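Local coordinates for protein putative esterase/lipase/thioesterase (Silicibacter sp., PDB 2PBL) that probably hydrolyses ester or thioester bonds, as a putative esterase, lipase or thioesterase with the alpha/beta-hydrolase fold, at residues S27-D30 with F31-L35; S179-E182 with K183-M186. All coordinates share one frame; numbering follows the deposited sequence.

Interaction 1: residues S27-D30 with F31-L35; sequences SAED and FRNSL
The Arg32 guanidinium folds back onto Ala28, one turn earlier on helix 20-35 of this alpha/beta-hydrolase fold. In this part of the helix Ala28 and Phe31 are buried against the rest of the protein, while Glu29, Asp30, Asn33 and Ser34 lie on the exposed side. The backbone supplies the regular i to i+4 hydrogen bonds. Arg32 N donates to Ala28 O at 2.9 Å and Asn33 N to Glu29 O at 3.0 Å, the latter almost straight at 174°. Phe31 N to Ser27 O and Ser34 N to Asp30 O continue the series on either side, the second more bent.

Polar side chains occupy the exposed side. Glu29 and Asn33 lie side by side, their carboxylate and amide planes only 14° apart. The Glu29 carboxylate does not pair with Arg32: OE2 stays 4.7 Å from NH2, near enough perhaps for a mild electrostatic attraction.

Phe31 serves the buried side, where its ring meets Phe56 edge-to-face and its side chain touches Val87 and Leu90. Packing of the long arginine is the main side-chain contact within the helix. NH1 is hydrogen-bonded to Ser80 O and Ser83 OG, which tie the helix to the neighbouring loop. A methyl group suits position 28, being short enough to let the flat cation lie close while it also touches Ser83 and His84. The arginine chain runs back along the helix, turning at chi3 (-65°), and this turn lays one guanidinium face over the Ala28 carbonyl and Glu29 CA, with NH1 also 3.5 Å from Ala28 CB and NH2 of Arg32 3.4 Å from Glu29 CA.

Interaction 2: residues S179-E182 with K183-M186; sequences SMNE and KFKM
A chi1 of -157° puts CG of Asn181 opposite its backbone N and beside its carbonyl carbon, from where the amide reaches Met186, while Phe184, whose CG stands beside its backbone N (chi1 -50°), lays its ring over the Met180 carbonyl. The asparagine amide then grips the backbone of Met186 at two points. ND2 donates to Met186 O at 3.0 Å in a straight bond that lies in the amide plane and uses a lone pair of the carbonyl, and OD1 accepts from Met186 N at 3.1 Å. Asparagine suits this place because one flat group offers both a donor and an acceptor, which here fixes the rotation of the amide. Thus the short helix 181-184, within the alpha/beta-hydrolase fold, is tied to the chain that leaves it at Lys185, where phi turns positive.

Met180 O accepts from both Lys183 N and Phe184 N, and sits 3.4 Å above the centre of the Phe184 ring. Met180, present as selenomethionine, runs alongside that ring, its CB 3.5 Å from CE2; its SE makes an oblique Met-aromatic contact, 5.3 Å from the centroid. Trp74 meets the Phe184 ring edge-to-face, and Met75 and Ile109 also touch the Phe184 side chain. On the exposed side, Lys185 bends at chi4 and NZ donates a hydrogen bond to Glu182 O at 3.0 Å, nearly in line with the C=O bond.

In the fold
Interaction 1 and interaction 2 are separate, their centres 34 Å apart and their nearest atoms about 22 Å apart. Each is partly buried, presenting an aromatic residue to the protein and charged residues to the surface. The 27-35 segment belongs to a long helix and relies on its repeating backbone bonds, with side chains reaching strand 52-56, helix 87-91 and a loop. In 179-186 the helix is a single short turn, 181-184, flanked by loop, so side-chain-to-backbone bonds carry more of the holding there, and the apolar side faces loops and helix 109-126. Arginine reaches across to a neighbouring loop in the first; asparagine closes on its own chain in the second.

Interaction 1: residues S27-D30 with F31-L35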
# COMPACT_ATOMS: atom_id res chain seq x y z
N SER A 27 -6.87 1.79 -17.32
CA SER A 27 -7.96 2.13 -16.41
C SER A 27 -7.63 3.37 -15.61
O SER A 27 -8.50 4.24 -15.41
CB SER A 27 -8.24 0.99 -15.42
OG SER A 27 -8.88 -0.09 -16.05
N ALA A 28 -6.39 3.44 -15.14
CA ALA A 28 -5.96 4.59 -14.32
C ALA A 28 -5.97 5.90 -15.15
O ALA A 28 -6.50 6.94 -14.72
CB ALA A 28 -4.61 4.31 -13.69
N GLU A 29 -5.42 5.83 -16.36
CA GLU A 29 -5.41 6.99 -17.26
C GLU A 29 -6.82 7.49 -17.54
O GLU A 29 -7.09 8.69 -17.42
CB GLU A 29 -4.69 6.64 -18.57
CG GLU A 29 -4.41 7.83 -19.49
CD GLU A 29 -3.54 7.40 -20.70
OE1 GLU A 29 -4.03 6.63 -21.58
OE2 GLU A 29 -2.36 7.83 -20.76
N ASP A 30 -7.73 6.59 -17.91
CA ASP A 30 -9.13 6.97 -18.17
C ASP A 30 -9.78 7.66 -16.95
O ASP A 30 -10.51 8.65 -17.09
CB ASP A 30 -10.00 5.75 -18.50
CG ASP A 30 -9.69 5.14 -19.86
OD1 ASP A 30 -8.78 5.64 -20.57
OD2 ASP A 30 -10.36 4.14 -20.22
N PHE A 31 -9.53 7.11 -15.76
CA PHE A 31 -10.04 7.69 -14.53
C PHE A 31 -9.49 9.10 -14.34
O PHE A 31 -10.23 9.99 -14.02
CB PHE A 31 -9.70 6.82 -13.31
CG PHE A 31 -9.91 7.52 -11.98
CD1 PHE A 31 -11.16 7.57 -11.39
CD2 PHE A 31 -8.85 8.18 -11.36
CE1 PHE A 31 -11.36 8.26 -10.20
CE2 PHE A 31 -9.02 8.84 -10.17
CZ PHE A 31 -10.27 8.88 -9.58
N ARG A 32 -8.19 9.30 -14.51
CA ARG A 32 -7.63 10.63 -14.29
C ARG A 32 -8.29 11.63 -15.22
O ARG A 32 -8.72 12.69 -14.79
CB ARG A 32 -6.12 10.66 -14.50
CG ARG A 32 -5.31 9.98 -13.40
CD ARG A 32 -3.82 10.18 -13.55
NE ARG A 32 -3.28 9.56 -14.76
CZ ARG A 32 -2.88 8.29 -14.87
NH1 ARG A 32 -2.99 7.43 -13.88
NH2 ARG A 32 -2.38 7.89 -16.02
N ASN A 33 -8.37 11.26 -16.49
CA ASN A 33 -8.98 12.11 -17.50
C ASN A 33 -10.42 12.43 -17.17
O ASN A 33 -10.86 13.54 -17.43
CB ASN A 33 -8.89 11.46 -18.87
CG ASN A 33 -7.48 11.42 -19.40
OD1 ASN A 33 -6.60 12.18 -18.97
ND2 ASN A 33 -7.24 10.51 -20.33
N SER A 34 -11.14 11.49 -16.57
CA SER A 34 -12.55 11.70 -16.20
C SER A 34 -12.76 12.70 -15.08
O SER A 34 -13.82 13.34 -14.98
CB SER A 34 -13.15 10.36 -15.74
OG SER A 34 -12.56 9.90 -14.53
N LEU A 35 -11.75 12.87 -14.25
CA LEU A 35 -11.90 13.67 -13.06
C LEU A 35 -11.64 15.15 -13.27
O LEU A 35 -12.00 15.99 -12.42
CB LEU A 35 -10.96 13.14 -11.97
CG LEU A 35 -11.61 13.01 -10.62
CD1 LEU A 35 -12.67 11.88 -10.66
CD2 LEU A 35 -10.51 12.72 -9.64

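Interaction 2: residues S179-E182 with K183-M186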
# COMPACT_ATOMS: atom_id res chain seq x y z
N SER A 179 16.01 -14.01 -4.96
CA SER A 179 16.86 -13.25 -5.85
C SER A 179 16.55 -11.75 -5.82
O SER A 179 17.38 -10.94 -6.22
CB SER A 179 16.68 -13.75 -7.28
OG SER A 179 16.93 -15.15 -7.34
N MSE A 180 15.36 -11.37 -5.36
CA MSE A 180 15.01 -9.96 -5.27
C MSE A 180 15.91 -9.26 -4.27
O MSE A 180 16.07 -8.04 -4.33
CB MSE A 180 13.56 -9.79 -4.87
CG MSE A 180 12.56 -10.24 -5.90
SE MSE A 180 10.76 -9.95 -5.17
CE MSE A 180 10.70 -11.35 -4.00
N ASN A 181 16.54 -10.02 -3.37
CA ASN A 181 17.48 -9.41 -2.43
C ASN A 181 18.78 -8.88 -3.08
O ASN A 181 19.53 -8.13 -2.44
CB ASN A 181 17.82 -10.30 -1.29
CG ASN A 181 18.32 -9.50 -0.08
OD1 ASN A 181 17.79 -8.42 0.23
ND2 ASN A 181 19.28 -10.04 0.63
N GLU A 182 19.01 -9.23 -4.35
CA GLU A 182 20.10 -8.68 -5.10
C GLU A 182 19.81 -7.20 -5.28
O GLU A 182 20.73 -6.40 -5.45
CB GLU A 182 20.23 -9.40 -6.44
CG GLU A 182 20.65 -10.89 -6.32
CD GLU A 182 20.40 -11.74 -7.61
OE1 GLU A 182 19.78 -11.23 -8.59
OE2 GLU A 182 20.79 -12.94 -7.62
N LYS A 183 18.52 -6.84 -5.28
CA LYS A 183 18.11 -5.44 -5.36
C LYS A 183 17.88 -4.80 -3.98
O LYS A 183 18.25 -3.64 -3.78
CB LYS A 183 16.86 -5.29 -6.22
CG LYS A 183 17.09 -5.79 -7.61
CD LYS A 183 15.93 -5.53 -8.51
CE LYS A 183 16.25 -6.01 -9.92
NZ LYS A 183 15.08 -5.80 -10.80
N PHE A 184 17.31 -5.52 -3.03
CA PHE A 184 17.05 -4.93 -1.70
C PHE A 184 18.35 -4.71 -0.93
O PHE A 184 18.52 -3.71 -0.23
CB PHE A 184 16.12 -5.80 -0.87
CG PHE A 184 14.87 -6.22 -1.59
CD1 PHE A 184 14.19 -5.34 -2.40
CD2 PHE A 184 14.34 -7.48 -1.38
CE1 PHE A 184 13.03 -5.73 -3.03
CE2 PHE A 184 13.20 -7.89 -2.00
CZ PHE A 184 12.55 -7.01 -2.84
N LYS A 185 19.26 -5.67 -1.08
CA LYS A 185 20.58 -5.67 -0.44
C LYS A 185 20.51 -5.59 1.07
O LYS A 185 21.27 -4.84 1.70
CB LYS A 185 21.48 -4.56 -1.03
CG LYS A 185 21.71 -4.68 -2.55
CD LYS A 185 22.46 -3.48 -3.12
CE LYS A 185 22.37 -3.41 -4.66
NZ LYS A 185 23.12 -4.52 -5.36
N MSE A 186 19.59 -6.36 1.65
CA MSE A 186 19.40 -6.41 3.09
C MSE A 186 20.15 -7.55 3.72
O MSE A 186 20.32 -8.61 3.11
CB MSE A 186 17.94 -6.63 3.41
CG MSE A 186 17.05 -5.46 3.06
SE MSE A 186 15.23 -5.85 3.70
CE MSE A 186 14.64 -7.31 2.47